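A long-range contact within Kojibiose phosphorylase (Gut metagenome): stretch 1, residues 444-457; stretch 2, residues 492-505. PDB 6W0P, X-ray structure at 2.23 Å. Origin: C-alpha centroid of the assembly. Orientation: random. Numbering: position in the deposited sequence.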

ATOM      1  N   GLY A 444     -36.209  -5.534  -1.378  1.00 42.49           N
ATOM      2  CA  GLY A 444     -35.748  -4.276  -0.758  1.00 41.74           C
ATOM      3  C   GLY A 444     -35.435  -4.425   0.713  1.00 40.39           C
ATOM      4  O   GLY A 444     -34.322  -4.091   1.119  1.00 40.81           O
ATOM      5  N   ILE A 445     -36.395  -4.914   1.483  1.00 39.80           N
ATOM      6  CA  ILE A 445     -36.287  -5.051   2.960  1.00 38.24           C
ATOM      7  C   ILE A 445     -35.037  -5.873   3.274  1.00 36.98           C
ATOM      8  O   ILE A 445     -34.243  -5.426   4.093  1.00 35.32           O
ATOM      9  CB  ILE A 445     -37.574  -5.669   3.527  1.00 39.02           C
ATOM     10  CG1 ILE A 445     -38.793  -4.822   3.157  1.00 39.29           C
ATOM     11  CG2 ILE A 445     -37.456  -5.888   5.036  1.00 39.54           C
ATOM     12  CD1 ILE A 445     -40.126  -5.481   3.461  1.00 40.20           C
ATOM     13  N   GLU A 446     -34.859  -7.017   2.609  1.00 37.17           N
ATOM     14  CA  GLU A 446     -33.696  -7.905   2.840  1.00 37.82           C
ATOM     15  C   GLU A 446     -32.391  -7.105   2.673  1.00 37.74           C
ATOM     16  O   GLU A 446     -31.538  -7.172   3.593  1.00 38.18           O
ATOM     17  CB  GLU A 446     -33.721  -9.111   1.905  1.00 38.37           C
ATOM     18  CG  GLU A 446     -32.684 -10.144   2.313  1.00 38.99           C
ATOM     19  CD  GLU A 446     -32.523 -11.300   1.354  1.00 40.48           C
ATOM     20  OE1 GLU A 446     -33.428 -11.492   0.526  1.00 41.87           O
ATOM     21  OE2 GLU A 446     -31.482 -11.991   1.427  1.00 42.20           O
ATOM     22  N   MET A 447     -32.253  -6.381   1.556  1.00 37.41           N
ATOM     23  CA  MET A 447     -31.064  -5.550   1.225  1.00 37.24           C
ATOM     24  C   MET A 447     -30.855  -4.496   2.308  1.00 37.42           C
ATOM     25  O   MET A 447     -29.687  -4.263   2.660  1.00 37.05           O
ATOM     26  CB  MET A 447     -31.228  -4.833  -0.114  1.00 36.55           C
ATOM     27  CG  MET A 447     -31.271  -5.782  -1.267  1.00 36.13           C
ATOM     28  SD  MET A 447     -31.733  -4.956  -2.772  1.00 35.35           S
ATOM     29  CE  MET A 447     -30.110  -4.418  -3.318  1.00 35.15           C
ATOM     30  N   LEU A 448     -31.936  -3.886   2.799  1.00 37.56           N
ATOM     31  CA  LEU A 448     -31.851  -2.785   3.795  1.00 37.89           C
ATOM     32  C   LEU A 448     -31.417  -3.348   5.163  1.00 39.14           C
ATOM     33  O   LEU A 448     -30.639  -2.649   5.889  1.00 39.52           O
ATOM     34  CB  LEU A 448     -33.201  -2.079   3.897  1.00 38.58           C
ATOM     35  CG  LEU A 448     -33.633  -1.265   2.675  1.00 38.68           C
ATOM     36  CD1 LEU A 448     -34.978  -0.600   2.946  1.00 39.14           C
ATOM     37  CD2 LEU A 448     -32.591  -0.208   2.304  1.00 38.09           C
ATOM     38  N   VAL A 449     -31.899  -4.544   5.537  1.00 38.23           N
ATOM     39  CA  VAL A 449     -31.561  -5.166   6.852  1.00 37.53           C
ATOM     40  C   VAL A 449     -30.083  -5.553   6.804  1.00 36.60           C
ATOM     41  O   VAL A 449     -29.359  -5.253   7.759  1.00 35.22           O
ATOM     42  CB  VAL A 449     -32.488  -6.354   7.187  1.00 37.73           C
ATOM     43  CG1 VAL A 449     -31.931  -7.231   8.306  1.00 37.25           C
ATOM     44  CG2 VAL A 449     -33.882  -5.863   7.538  1.00 37.68           C
ATOM     45  N   GLU A 450     -29.655  -6.175   5.704  1.00 36.83           N
ATOM     46  CA  GLU A 450     -28.247  -6.616   5.540  1.00 37.04           C
ATOM     47  C   GLU A 450     -27.317  -5.398   5.583  1.00 35.42           C
ATOM     48  O   GLU A 450     -26.294  -5.495   6.283  1.00 35.56           O
ATOM     49  CB  GLU A 450     -28.052  -7.432   4.258  1.00 37.68           C
ATOM     50  CG  GLU A 450     -28.785  -8.767   4.273  1.00 38.99           C
ATOM     51  CD  GLU A 450     -28.325  -9.799   5.297  1.00 39.69           C
ATOM     52  OE1 GLU A 450     -27.310  -9.551   5.985  1.00 39.21           O
ATOM     53  OE2 GLU A 450     -29.015 -10.836   5.426  1.00 41.59           O
ATOM     54  N   ILE A 451     -27.642  -4.300   4.880  1.00 34.11           N
ATOM     55  CA  ILE A 451     -26.772  -3.084   4.855  1.00 32.92           C
ATOM     56  C   ILE A 451     -26.736  -2.487   6.259  1.00 33.25           C
ATOM     57  O   ILE A 451     -25.631  -2.172   6.731  1.00 33.79           O
ATOM     58  CB  ILE A 451     -27.216  -2.047   3.812  1.00 32.38           C
ATOM     59  CG1 ILE A 451     -27.046  -2.571   2.384  1.00 31.80           C
ATOM     60  CG2 ILE A 451     -26.484  -0.730   4.016  1.00 31.56           C
ATOM     61  CD1 ILE A 451     -27.918  -1.854   1.393  1.00 31.60           C
ATOM     62  N   SER A 452     -27.886  -2.374   6.925  1.00 33.99           N
ATOM     63  CA  SER A 452     -27.980  -1.845   8.309  1.00 34.42           C
ATOM     64  C   SER A 452     -27.120  -2.697   9.251  1.00 34.89           C
ATOM     65  O   SER A 452     -26.379  -2.114  10.037  1.00 35.35           O
ATOM     66  CB  SER A 452     -29.407  -1.723   8.762  1.00 34.28           C
ATOM     67  OG  SER A 452     -30.109  -0.865   7.880  1.00 34.08           O
ATOM     68  N   LYS A 453     -27.186  -4.023   9.151  1.00 36.80           N
ATOM     69  CA  LYS A 453     -26.341  -4.948   9.965  1.00 37.64           C
ATOM     70  C   LYS A 453     -24.852  -4.612   9.801  1.00 37.84           C
ATOM     71  O   LYS A 453     -24.128  -4.555  10.820  1.00 39.13           O
ATOM     72  CB  LYS A 453     -26.591  -6.392   9.541  1.00 38.38           C
ATOM     73  CG  LYS A 453     -27.790  -7.034  10.206  1.00 39.75           C
ATOM     74  CD  LYS A 453     -28.149  -8.388   9.627  1.00 41.07           C
ATOM     75  CE  LYS A 453     -27.071  -9.447   9.737  1.00 41.05           C
ATOM     76  NZ  LYS A 453     -27.280 -10.516   8.726  1.00 41.61           N
ATOM     77  N   PHE A 454     -24.381  -4.404   8.567  1.00 37.12           N
ATOM     78  CA  PHE A 454     -22.968  -4.022   8.317  1.00 36.22           C
ATOM     79  C   PHE A 454     -22.661  -2.687   8.999  1.00 35.62           C
ATOM     80  O   PHE A 454     -21.658  -2.596   9.707  1.00 34.30           O
ATOM     81  CB  PHE A 454     -22.671  -3.966   6.824  1.00 35.84           C
ATOM     82  CG  PHE A 454     -21.357  -3.315   6.508  1.00 34.83           C
ATOM     83  CD1 PHE A 454     -20.177  -3.859   6.978  1.00 34.50           C
ATOM     84  CD2 PHE A 454     -21.306  -2.161   5.743  1.00 34.41           C
ATOM     85  CE1 PHE A 454     -18.961  -3.257   6.688  1.00 34.09           C
ATOM     86  CE2 PHE A 454     -20.090  -1.566   5.460  1.00 34.10           C
ATOM     87  CZ  PHE A 454     -18.923  -2.116   5.927  1.00 33.96           C
ATOM     88  N   LEU A 455     -23.535  -1.696   8.824  1.00 36.48           N
ATOM     89  CA  LEU A 455     -23.301  -0.320   9.328  1.00 36.29           C
ATOM     90  C   LEU A 455     -23.231  -0.354  10.858  1.00 36.99           C
ATOM     91  O   LEU A 455     -22.421   0.403  11.419  1.00 36.22           O
ATOM     92  CB  LEU A 455     -24.399   0.613   8.822  1.00 36.14           C
ATOM     93  CG  LEU A 455     -24.323   0.982   7.344  1.00 36.77           C
ATOM     94  CD1 LEU A 455     -25.427   1.971   6.980  1.00 37.73           C
ATOM     95  CD2 LEU A 455     -22.959   1.557   6.970  1.00 36.12           C
ATOM     96  N   LEU A 456     -24.038  -1.211  11.497  1.00 38.29           N
ATOM     97  CA  LEU A 456     -24.128  -1.337  12.984  1.00 39.36           C
ATOM     98  C   LEU A 456     -22.932  -2.100  13.553  1.00 37.51           C
ATOM     99  O   LEU A 456     -22.613  -1.855  14.713  1.00 35.70           O
ATOM    100  CB  LEU A 456     -25.430  -2.048  13.373  1.00 42.57           C
ATOM    101  CG  LEU A 456     -26.677  -1.172  13.336  1.00 44.84           C
ATOM    102  CD1 LEU A 456     -27.939  -2.018  13.426  1.00 46.49           C
ATOM    103  CD2 LEU A 456     -26.640  -0.141  14.451  1.00 45.52           C
ATOM    104  N   SER A 457     -22.322  -3.001  12.777  1.00 37.00           N
ATOM    105  CA  SER A 457     -21.130  -3.783  13.191  1.00 36.69           C
ATOM    106  C   SER A 457     -19.825  -3.035  12.893  1.00 35.70           C
ATOM    107  O   SER A 457     -18.888  -3.183  13.671  1.00 34.79           O
ATOM    108  CB  SER A 457     -21.127  -5.133  12.559  1.00 37.89           C
ATOM    109  OG  SER A 457     -21.405  -5.048  11.179  1.00 38.39           O
ATOM    110  N   MET A 492     -25.486   9.499   6.065  1.00 28.87           N
ATOM    111  CA  MET A 492     -26.095   8.491   5.159  1.00 29.56           C
ATOM    112  C   MET A 492     -26.442   7.200   5.936  1.00 31.00           C
ATOM    113  O   MET A 492     -27.461   6.583   5.582  1.00 31.16           O
ATOM    114  CB  MET A 492     -25.163   8.181   3.988  1.00 28.60           C
ATOM    115  CG  MET A 492     -24.959   9.359   3.062  1.00 28.41           C
ATOM    116  SD  MET A 492     -26.509   9.989   2.385  1.00 28.24           S
ATOM    117  CE  MET A 492     -26.870   8.681   1.214  1.00 28.07           C
ATOM    118  N   ALA A 493     -25.616   6.784   6.912  1.00 31.39           N
ATOM    119  CA  ALA A 493     -25.859   5.609   7.778  1.00 32.15           C
ATOM    120  C   ALA A 493     -27.130   5.841   8.608  1.00 33.70           C
ATOM    121  O   ALA A 493     -28.014   4.949   8.662  1.00 34.13           O
ATOM    122  CB  ALA A 493     -24.664   5.358   8.668  1.00 31.85           C
ATOM    123  N   LYS A 494     -27.215   6.999   9.260  1.00 35.10           N
ATOM    124  CA  LYS A 494     -28.407   7.414  10.042  1.00 35.81           C
ATOM    125  C   LYS A 494     -29.633   7.410   9.120  1.00 35.42           C
ATOM    126  O   LYS A 494     -30.669   6.860   9.549  1.00 35.56           O
ATOM    127  CB  LYS A 494     -28.167   8.768  10.698  1.00 37.37           C
ATOM    128  CG  LYS A 494     -29.261   9.202  11.658  1.00 39.91           C
ATOM    129  CD  LYS A 494     -29.027  10.538  12.351  1.00 40.57           C
ATOM    130  CE  LYS A 494     -30.195  10.901  13.250  1.00 42.35           C
ATOM    131  NZ  LYS A 494     -29.785  11.863  14.298  1.00 43.67           N
ATOM    132  N   LYS A 495     -29.508   7.892   7.875  1.00 34.68           N
ATOM    133  CA  LYS A 495     -30.631   7.856   6.901  1.00 35.24           C
ATOM    134  C   LYS A 495     -31.006   6.403   6.591  1.00 35.35           C
ATOM    135  O   LYS A 495     -32.203   6.125   6.450  1.00 36.08           O
ATOM    136  CB  LYS A 495     -30.317   8.610   5.609  1.00 35.77           C
ATOM    137  CG  LYS A 495     -30.384  10.125   5.711  1.00 36.22           C
ATOM    138  CD  LYS A 495     -31.787  10.651   5.951  1.00 37.37           C
ATOM    139  CE  LYS A 495     -31.920  12.107   5.577  1.00 37.56           C
ATOM    140  NZ  LYS A 495     -33.230  12.657   5.995  1.00 38.76           N
ATOM    141  N   CYS A 496     -30.036   5.506   6.468  1.00 35.13           N
ATOM    142  CA  CYS A 496     -30.317   4.067   6.250  1.00 35.80           C
ATOM    143  C   CYS A 496     -31.136   3.522   7.434  1.00 36.61           C
ATOM    144  O   CYS A 496     -32.176   2.879   7.202  1.00 36.79           O
ATOM    145  CB  CYS A 496     -29.048   3.249   6.095  1.00 35.39           C
ATOM    146  SG  CYS A 496     -29.426   1.582   5.497  1.00 35.68           S
ATOM    147  N   PHE A 497     -30.715   3.817   8.664  1.00 36.57           N
ATOM    148  CA  PHE A 497     -31.343   3.274   9.895  1.00 36.64           C
ATOM    149  C   PHE A 497     -32.797   3.739   9.964  1.00 37.27           C
ATOM    150  O   PHE A 497     -33.666   2.907  10.239  1.00 37.18           O
ATOM    151  CB  PHE A 497     -30.575   3.699  11.148  1.00 36.15           C
ATOM    152  CG  PHE A 497     -29.184   3.129  11.255  1.00 35.42           C
ATOM    153  CD1 PHE A 497     -28.854   1.944  10.632  1.00 34.71           C
ATOM    154  CD2 PHE A 497     -28.215   3.790  11.990  1.00 35.55           C
ATOM    155  CE1 PHE A 497     -27.573   1.434  10.718  1.00 35.43           C
ATOM    156  CE2 PHE A 497     -26.933   3.278  12.082  1.00 36.07           C
ATOM    157  CZ  PHE A 497     -26.619   2.086  11.460  1.00 35.83           C
ATOM    158  N   GLN A 498     -33.041   5.024   9.704  1.00 38.03           N
ATOM    159  CA  GLN A 498     -34.390   5.628   9.832  1.00 38.66           C
ATOM    160  C   GLN A 498     -35.298   5.094   8.719  1.00 39.33           C
ATOM    161  O   GLN A 498     -36.467   4.814   9.011  1.00 39.77           O
ATOM    162  CB  GLN A 498     -34.293   7.144   9.840  1.00 39.17           C
ATOM    163  CG  GLN A 498     -33.586   7.681  11.074  1.00 39.43           C
ATOM    164  CD  GLN A 498     -33.384   9.171  10.964  1.00 39.98           C
ATOM    165  OE1 GLN A 498     -33.221   9.706   9.868  1.00 39.76           O
ATOM    166  NE2 GLN A 498     -33.393   9.849  12.104  1.00 39.65           N
ATOM    167  N   TYR A 499     -34.789   4.859   7.509  1.00 38.66           N
ATOM    168  CA  TYR A 499     -35.626   4.282   6.427  1.00 39.06           C
ATOM    169  C   TYR A 499     -36.049   2.852   6.797  1.00 40.24           C
ATOM    170  O   TYR A 499     -37.230   2.501   6.606  1.00 41.54           O
ATOM    171  CB  TYR A 499     -34.924   4.317   5.069  1.00 38.54           C
ATOM    172  CG  TYR A 499     -35.821   4.004   3.897  1.00 38.06           C
ATOM    173  CD1 TYR A 499     -37.020   4.681   3.702  1.00 38.98           C
ATOM    174  CD2 TYR A 499     -35.473   3.031   2.977  1.00 37.72           C
ATOM    175  CE1 TYR A 499     -37.847   4.403   2.623  1.00 38.85           C
ATOM    176  CE2 TYR A 499     -36.282   2.745   1.890  1.00 37.72           C
ATOM    177  CZ  TYR A 499     -37.474   3.426   1.713  1.00 38.72           C
ATOM    178  OH  TYR A 499     -38.270   3.127   0.640  1.00 39.39           O
ATOM    179  N   LEU A 500     -35.121   2.030   7.277  1.00 40.08           N
ATOM    180  CA  LEU A 500     -35.435   0.620   7.596  1.00 41.79           C
ATOM    181  C   LEU A 500     -36.488   0.606   8.705  1.00 43.64           C
ATOM    182  O   LEU A 500     -37.491  -0.094   8.552  1.00 42.91           O
ATOM    183  CB  LEU A 500     -34.179  -0.129   8.045  1.00 41.07           C
ATOM    184  CG  LEU A 500     -34.425  -1.569   8.486  1.00 41.03           C
ATOM    185  CD1 LEU A 500     -35.167  -2.350   7.414  1.00 40.80           C
ATOM    186  CD2 LEU A 500     -33.121  -2.267   8.830  1.00 41.17           C
ATOM    187  N   ASP A 501     -36.233   1.367   9.769  1.00 45.31           N
ATOM    188  CA  ASP A 501     -37.163   1.581  10.901  1.00 47.64           C
ATOM    189  C   ASP A 501     -38.584   1.861  10.391  1.00 48.78           C
ATOM    190  O   ASP A 501     -39.502   1.142  10.830  1.00 47.99           O
ATOM    191  CB  ASP A 501     -36.670   2.696  11.822  1.00 49.05           C
ATOM    192  CG  ASP A 501     -37.618   2.872  12.996  1.00 51.84           C
ATOM    193  OD1 ASP A 501     -38.708   3.436  12.752  1.00 54.09           O
ATOM    194  OD2 ASP A 501     -37.298   2.381  14.120  1.00 52.52           O
ATOM    195  N   LYS A 502     -38.758   2.856   9.508  1.00 50.39           N
ATOM    196  CA  LYS A 502     -40.062   3.239   8.899  1.00 51.93           C
ATOM    197  C   LYS A 502     -40.633   2.088   8.052  1.00 52.45           C
ATOM    198  O   LYS A 502     -41.847   1.849   8.150  1.00 52.21           O
ATOM    199  CB  LYS A 502     -39.919   4.510   8.066  1.00 54.71           C
ATOM    200  CG  LYS A 502     -41.148   4.888   7.254  1.00 56.23           C
ATOM    201  CD  LYS A 502     -41.210   6.367   6.930  1.00 58.83           C
ATOM    202  CE  LYS A 502     -42.002   6.675   5.680  1.00 60.12           C
ATOM    203  NZ  LYS A 502     -41.242   6.263   4.473  1.00 62.02           N
ATOM    204  N   ILE A 503     -39.822   1.366   7.272  1.00 50.91           N
ATOM    205  CA  ILE A 503     -40.343   0.197   6.503  1.00 51.51           C
ATOM    206  C   ILE A 503     -40.787  -0.921   7.472  1.00 53.01           C
ATOM    207  O   ILE A 503     -41.826  -1.549   7.208  1.00 54.37           O
ATOM    208  CB  ILE A 503     -39.336  -0.297   5.451  1.00 51.28           C
ATOM    209  CG1 ILE A 503     -39.068   0.761   4.377  1.00 51.37           C
ATOM    210  CG2 ILE A 503     -39.824  -1.592   4.825  1.00 51.85           C
ATOM    211  CD1 ILE A 503     -40.232   0.997   3.426  1.00 51.30           C
ATOM    212  N   LEU A 504     -40.070  -1.162   8.565  1.00 51.93           N
ATOM    213  CA  LEU A 504     -40.418  -2.251   9.513  1.00 53.03           C
ATOM    214  C   LEU A 504     -41.723  -1.912  10.251  1.00 54.01           C
ATOM    215  O   LEU A 504     -42.445  -2.852  10.587  1.00 53.16           O
ATOM    216  CB  LEU A 504     -39.252  -2.485  10.476  1.00 53.23           C
ATOM    217  CG  LEU A 504     -37.995  -3.073   9.831  1.00 53.38           C
ATOM    218  CD1 LEU A 504     -36.891  -3.289  10.858  1.00 53.84           C
ATOM    219  CD2 LEU A 504     -38.303  -4.375   9.108  1.00 54.09           C
ATOM    220  N   ALA A 505     -42.050  -0.622  10.411  1.00 54.64           N
ATOM    221  CA  ALA A 505     -43.277  -0.116  11.071  1.00 53.97           C
ATOM    222  C   ALA A 505     -44.439   0.035  10.077  1.00 55.50           C
ATOM    223  O   ALA A 505     -45.491   0.578  10.480  1.00 56.10           O
ATOM    224  CB  ALA A 505     -42.994   1.198  11.741  1.00 53.01           C
TER

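How do the two helices meet, and where does the second one first touch the first? Their N-to-C directions differ by 137°, so they run roughly antiparallel but well splayed, with the axes 9.9 Å apart at closest approach. Walking forward along 492-505 therefore means walking backward along 444-457. Met-492 makes no contact, and the end of its side chain leads away. Ala-493 begins the packing opposite Leu-455, and beside this small residue the leucine comes close to the backbone: Leu-455 CD1 lies 3.7 Å from Ala-493 CA and 3.9 Å from Ala-493 CB. Lys-494 points away, Lys-495 is out of reach, and neither takes part.

What does Cys-496 find when its side chain points toward the first helix? It meets Ile-451, Ser-452 and, a turn further on, Leu-455. Leu-455 CD1 packs 3.9 Å from Cys-496 CB, and Ile-451 CG2 lies 4.0 Å from Cys-496 SG. The sulfur also approaches the hydroxyl of Ser-452, with Ser-452 OG and Cys-496 SG 3.5 Å apart. That hydroxyl already donates a hydrogen bond within its own helix, from Ser-452 OG to Leu-448 O at 2.7 Å. Directing its proton back to the carbonyl one turn earlier satisfies the serine locally, so this polar group can sit in a buried, largely apolar contact.

How does Phe-497 contribute when its CA-to-CB bond points sideways? The ring makes up the difference, since the end of the side chain comes nearer to the first helix. Its tip reaches two consecutive leucines: Phe-497 CZ is 3.7 Å from Leu-455 CB and also 3.7 Å from Leu-456 CD2, both approaching obliquely. By contrast, Ser-452 O lies at the edge of the ring, near its plane, 3.8 Å from Phe-497 CE1. That carbonyl also accepts the backbone hydrogen bond from Leu-456 N at 2.9 Å, so the ring packs beside an intact helical turn. Gln-498, the next residue, is exposed and out of reach.

Which residues carry the contact through Tyr-499 and Leu-500? Tyr-499 starts sideways but its ring turns nearer, bringing Tyr-499 CD2 to 3.7 Å from Leu-448 CD1. Leu-500 points toward the first helix and spreads over several partners there. Leu-500 CD1 packs 3.7 Å from Val-449 CG2 and 4.0 Å from Leu-448 CB, and Leu-500 CD2 lies 3.5 Å from Ser-452 OG and 3.9 Å from Leu-448 O. Leu-448 and Leu-500 also form the closest backbone pair in the register, their CA atoms 6.2 Å apart.

How does the contact end? Asp-501 and Lys-502 are out of reach, and the next turn brings Ile-503 toward the first helix, where Ile-503 CG2 meets Ile-445 CG1 at 3.8 Å. Leu-504 adds a looser touch, with Leu-504 CD2 4.4 Å from Ile-445 CG2. Ala-505, the first residue to leave helical geometry, makes no contact. With no clear hydrogen bond across the helices, the 622 Å² buried between them reflects mainly apolar packing.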